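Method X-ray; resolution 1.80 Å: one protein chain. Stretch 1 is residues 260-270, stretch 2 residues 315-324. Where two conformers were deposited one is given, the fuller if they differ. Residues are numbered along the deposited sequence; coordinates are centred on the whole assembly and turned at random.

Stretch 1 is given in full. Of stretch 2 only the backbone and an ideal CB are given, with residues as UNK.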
# COMPACT_ATOMS: atom_id res chain seq x y z
N TYR A 260 8.07 -2.67 11.26
CA TYR A 260 9.31 -2.63 12.03
C TYR A 260 10.57 -2.48 11.19
O TYR A 260 11.50 -1.78 11.60
CB TYR A 260 9.42 -3.87 12.92
CG TYR A 260 8.58 -3.77 14.16
CD1 TYR A 260 8.95 -2.93 15.21
CD2 TYR A 260 7.38 -4.47 14.28
CE1 TYR A 260 8.14 -2.78 16.34
CE2 TYR A 260 6.56 -4.33 15.40
CZ TYR A 260 6.95 -3.49 16.42
OH TYR A 260 6.15 -3.34 17.52
N VAL A 261 10.62 -3.12 10.02
CA VAL A 261 11.80 -3.02 9.17
C VAL A 261 11.94 -1.61 8.59
O VAL A 261 13.01 -1.00 8.65
CB VAL A 261 11.77 -4.08 8.05
CG1 VAL A 261 13.01 -3.95 7.17
CG2 VAL A 261 11.71 -5.47 8.65
N PRO A 262 10.86 -1.07 8.00
CA PRO A 262 10.97 0.29 7.44
C PRO A 262 11.34 1.30 8.53
O PRO A 262 12.16 2.20 8.30
CB PRO A 262 9.58 0.54 6.88
CG PRO A 262 9.15 -0.82 6.43
CD PRO A 262 9.60 -1.71 7.57
N ALA A 263 10.75 1.15 9.71
CA ALA A 263 11.04 2.07 10.81
C ALA A 263 12.50 1.97 11.22
O ALA A 263 13.14 2.98 11.48
CB ALA A 263 10.12 1.78 12.00
N ALA A 264 13.02 0.74 11.28
CA ALA A 264 14.42 0.54 11.66
C ALA A 264 15.34 1.13 10.59
O ALA A 264 16.39 1.69 10.91
CB ALA A 264 14.71 -0.94 11.84
N LEU A 265 14.96 0.99 9.33
CA LEU A 265 15.77 1.53 8.24
C LEU A 265 15.93 3.04 8.40
O LEU A 265 17.04 3.57 8.30
CB LEU A 265 15.14 1.22 6.88
CG LEU A 265 15.81 1.81 5.64
CD1 LEU A 265 17.21 1.25 5.48
CD2 LEU A 265 14.98 1.47 4.41
N ARG A 266 14.83 3.74 8.65
CA ARG A 266 14.88 5.19 8.80
C ARG A 266 15.63 5.62 10.06
O ARG A 266 16.34 6.63 10.05
CB ARG A 266 13.47 5.79 8.80
CG ARG A 266 12.69 5.52 7.52
CD ARG A 266 11.87 6.74 7.11
NE ARG A 266 12.72 7.78 6.54
CZ ARG A 266 12.68 9.07 6.89
NH1 ARG A 266 11.84 9.48 7.83
NH2 ARG A 266 13.49 9.94 6.30
N LEU A 267 15.48 4.86 11.14
CA LEU A 267 16.17 5.20 12.38
C LEU A 267 17.68 4.98 12.26
O LEU A 267 18.47 5.70 12.88
CB LEU A 267 15.60 4.38 13.55
CG LEU A 267 14.30 4.93 14.13
CD1 LEU A 267 13.80 4.02 15.25
CD2 LEU A 267 14.53 6.34 14.65
N ALA A 268 18.08 4.01 11.45
CA ALA A 268 19.50 3.75 11.25
C ALA A 268 20.09 4.95 10.52
O ALA A 268 21.18 5.42 10.84
CB ALA A 268 19.71 2.49 10.42
N GLN A 269 19.35 5.45 9.54
CA GLN A 269 19.76 6.59 8.73
C GLN A 269 19.83 7.88 9.54
O GLN A 269 20.77 8.66 9.42
CB GLN A 269 18.78 6.77 7.57
CG GLN A 269 19.15 7.86 6.58
CD GLN A 269 18.18 7.92 5.41
OE1 GLN A 269 17.49 6.94 5.11
NE2 GLN A 269 18.14 9.06 4.73
N ILE A 270 18.82 8.08 10.38
CA ILE A 270 18.71 9.28 11.21
C ILE A 270 19.57 9.31 12.47
O ILE A 270 20.13 10.35 12.81
CB ILE A 270 17.23 9.50 11.61
CG1 ILE A 270 16.39 9.73 10.35
CG2 ILE A 270 17.11 10.69 12.56
CD1 ILE A 270 14.90 9.76 10.61
N UNK A 315 11.52 -3.69 -2.35
CA UNK A 315 11.48 -2.23 -2.32
C UNK A 315 12.35 -1.69 -1.18
O UNK A 315 13.12 -0.75 -1.38
CB UNK A 315 10.04 -1.74 -2.17
N UNK A 316 12.23 -2.29 0.00
CA UNK A 316 13.02 -1.85 1.15
C UNK A 316 14.51 -2.01 0.86
O UNK A 316 15.31 -1.12 1.17
CB UNK A 316 12.63 -2.64 2.40
N UNK A 317 14.88 -3.13 0.26
CA UNK A 317 16.28 -3.37 -0.07
C UNK A 317 16.81 -2.32 -1.05
O UNK A 317 17.96 -1.89 -0.95
CB UNK A 317 16.45 -4.77 -0.66
N UNK A 318 15.98 -1.92 -2.01
CA UNK A 318 16.42 -0.92 -2.99
C UNK A 318 16.55 0.48 -2.38
O UNK A 318 17.40 1.27 -2.80
CB UNK A 318 15.44 -0.88 -4.16
N UNK A 319 15.72 0.79 -1.39
CA UNK A 319 15.81 2.10 -0.74
C UNK A 319 17.13 2.10 0.04
O UNK A 319 17.87 3.08 0.03
CB UNK A 319 14.61 2.37 0.17
N UNK A 320 17.41 0.98 0.69
CA UNK A 320 18.64 0.82 1.46
C UNK A 320 19.86 0.98 0.55
O UNK A 320 20.86 1.59 0.93
CB UNK A 320 18.67 -0.54 2.15
N UNK A 321 19.77 0.42 -0.66
CA UNK A 321 20.88 0.49 -1.61
C UNK A 321 21.25 1.88 -2.11
O UNK A 321 22.32 2.07 -2.70
CB UNK A 321 20.55 -0.38 -2.82
N UNK A 322 20.39 2.86 -1.88
CA UNK A 322 20.68 4.22 -2.31
C UNK A 322 21.95 4.71 -1.61
O UNK A 322 22.82 5.31 -2.23
CB UNK A 322 19.50 5.15 -2.01
N UNK A 323 22.05 4.45 -0.31
CA UNK A 323 23.21 4.87 0.46
C UNK A 323 24.23 3.77 0.69
O UNK A 323 25.42 4.05 0.82
CB UNK A 323 22.75 5.42 1.81
N UNK A 324 23.77 2.52 0.73
CA UNK A 324 24.66 1.39 0.95
C UNK A 324 24.48 0.36 -0.16
O UNK A 324 23.84 -0.67 0.03
CB UNK A 324 24.40 0.76 2.32

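The two helices run nearly parallel, their N-to-C directions 4° apart and their axes 11.0 Å apart at closest approach. Stretch 1 offers an apolar ridge of Val-261 and Leu-265, followed by the amide side chain of Gln-269.

At position 315 the helical backbone carries a CB with nothing of stretch 1 within 5.5 Å, so the contact sets no preference. The residue is Met-315, which does not touch stretch 1.

Position 316 points toward stretch 1, its ideal CB 5.0 Å from Val-261 CG1 and 5.1 Å from Leu-265 CD2. That gap suits a compact or medium aliphatic side chain such as valine, isoleucine or leucine. Val-316, with chi1 t, places CG1 4.0 Å from Val-261 CG1 and the same CG1 4.0 Å from Leu-265 CD2, so one methyl packs against both residues.

Position 317 points away and position 318 is out of reach; stretch 1 restricts neither. They are Met-317 and Leu-318.

Position 319 again points toward stretch 1, with its ideal CB already 4.4 Å from Leu-265 CD2. Alanine could approach the leucine here, and a beta-branched or other small aliphatic residue would fill more of the space. Val-319 is found, its CG1 4.0 Å from Leu-265 CD2.

At position 320, CA-to-CB points sideways, yet the ideal CB lies 4.0 Å from Leu-265 CD1. A leucine, methionine or aromatic residue could lie along the flank of that leucine. Tyr-320 takes chi1 t, and its CD1 comes 3.6 Å from Leu-265 CD1, which sits at the ring edge, near its plane. Leu-265 thus meets 316, 319 and 320, and has the largest covered area of the contact.

Positions 321 and 322 do not reach stretch 1 and could hold many residues. Cys-321 and Lys-322 occupy them.

Position 323 points toward stretch 1, but its ideal CB has no atom of stretch 1 within 5.5 Å; a longer side chain is needed to bridge the space to Gln-269. Glutamine, glutamate, lysine or methionine would have the length. Gln-323 brings OE1 3.5 Å from Gln-269 CG, a van der Waals contact with the aliphatic part of that side chain.

At position 324 phi/psi of -126/77 leave the helix, and although CB points toward stretch 1, a short polar residue would stay clear of it. Asn-324 does so; its nearest approach is OD1 to Leu-265 CD1, 6.7 Å.

Stretch 2 315-324: MVMLVYCKQN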
# COMPACT_ATOMS: atom_id res chain seq x y z
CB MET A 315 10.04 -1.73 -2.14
CG MET A 315 9.96 -0.20 -2.11
SD MET A 315 8.39 0.43 -1.54
CE MET A 315 8.86 2.10 -1.12
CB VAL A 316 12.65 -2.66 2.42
CG1 VAL A 316 13.50 -2.19 3.60
CG2 VAL A 316 11.17 -2.48 2.74
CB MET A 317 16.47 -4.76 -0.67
CG MET A 317 16.18 -5.89 0.30
SD MET A 317 16.45 -7.50 -0.46
CE MET A 317 16.66 -8.53 1.00
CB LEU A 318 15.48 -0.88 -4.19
CG LEU A 318 15.50 -2.13 -5.07
CD1 LEU A 318 14.68 -1.88 -6.33
CD2 LEU A 318 16.94 -2.48 -5.45
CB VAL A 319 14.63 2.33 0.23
CG1 VAL A 319 14.83 3.63 0.99
CG2 VAL A 319 13.33 2.37 -0.55
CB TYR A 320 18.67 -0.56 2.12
CG TYR A 320 19.94 -0.87 2.87
CD1 TYR A 320 20.18 -0.32 4.13
CD2 TYR A 320 20.91 -1.72 2.33
CE1 TYR A 320 21.35 -0.61 4.83
CE2 TYR A 320 22.08 -2.01 3.02
CZ TYR A 320 22.30 -1.45 4.27
OH TYR A 320 23.45 -1.75 4.96
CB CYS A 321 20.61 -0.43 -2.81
SG CYS A 321 20.83 -2.18 -2.43
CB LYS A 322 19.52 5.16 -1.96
CG LYS A 322 18.28 4.96 -2.82
CD LYS A 322 17.16 5.91 -2.40
CE LYS A 322 17.57 7.37 -2.55
NZ LYS A 322 16.48 8.29 -2.11
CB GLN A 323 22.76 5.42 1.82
CG GLN A 323 21.84 6.63 1.72
CD GLN A 323 21.61 7.29 3.06
OE1 GLN A 323 21.26 6.63 4.04
NE2 GLN A 323 21.80 8.61 3.11
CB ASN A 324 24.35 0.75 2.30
CG ASN A 324 24.49 1.73 3.46
OD1 ASN A 324 23.81 1.60 4.48
ND2 ASN A 324 25.37 2.70 3.30
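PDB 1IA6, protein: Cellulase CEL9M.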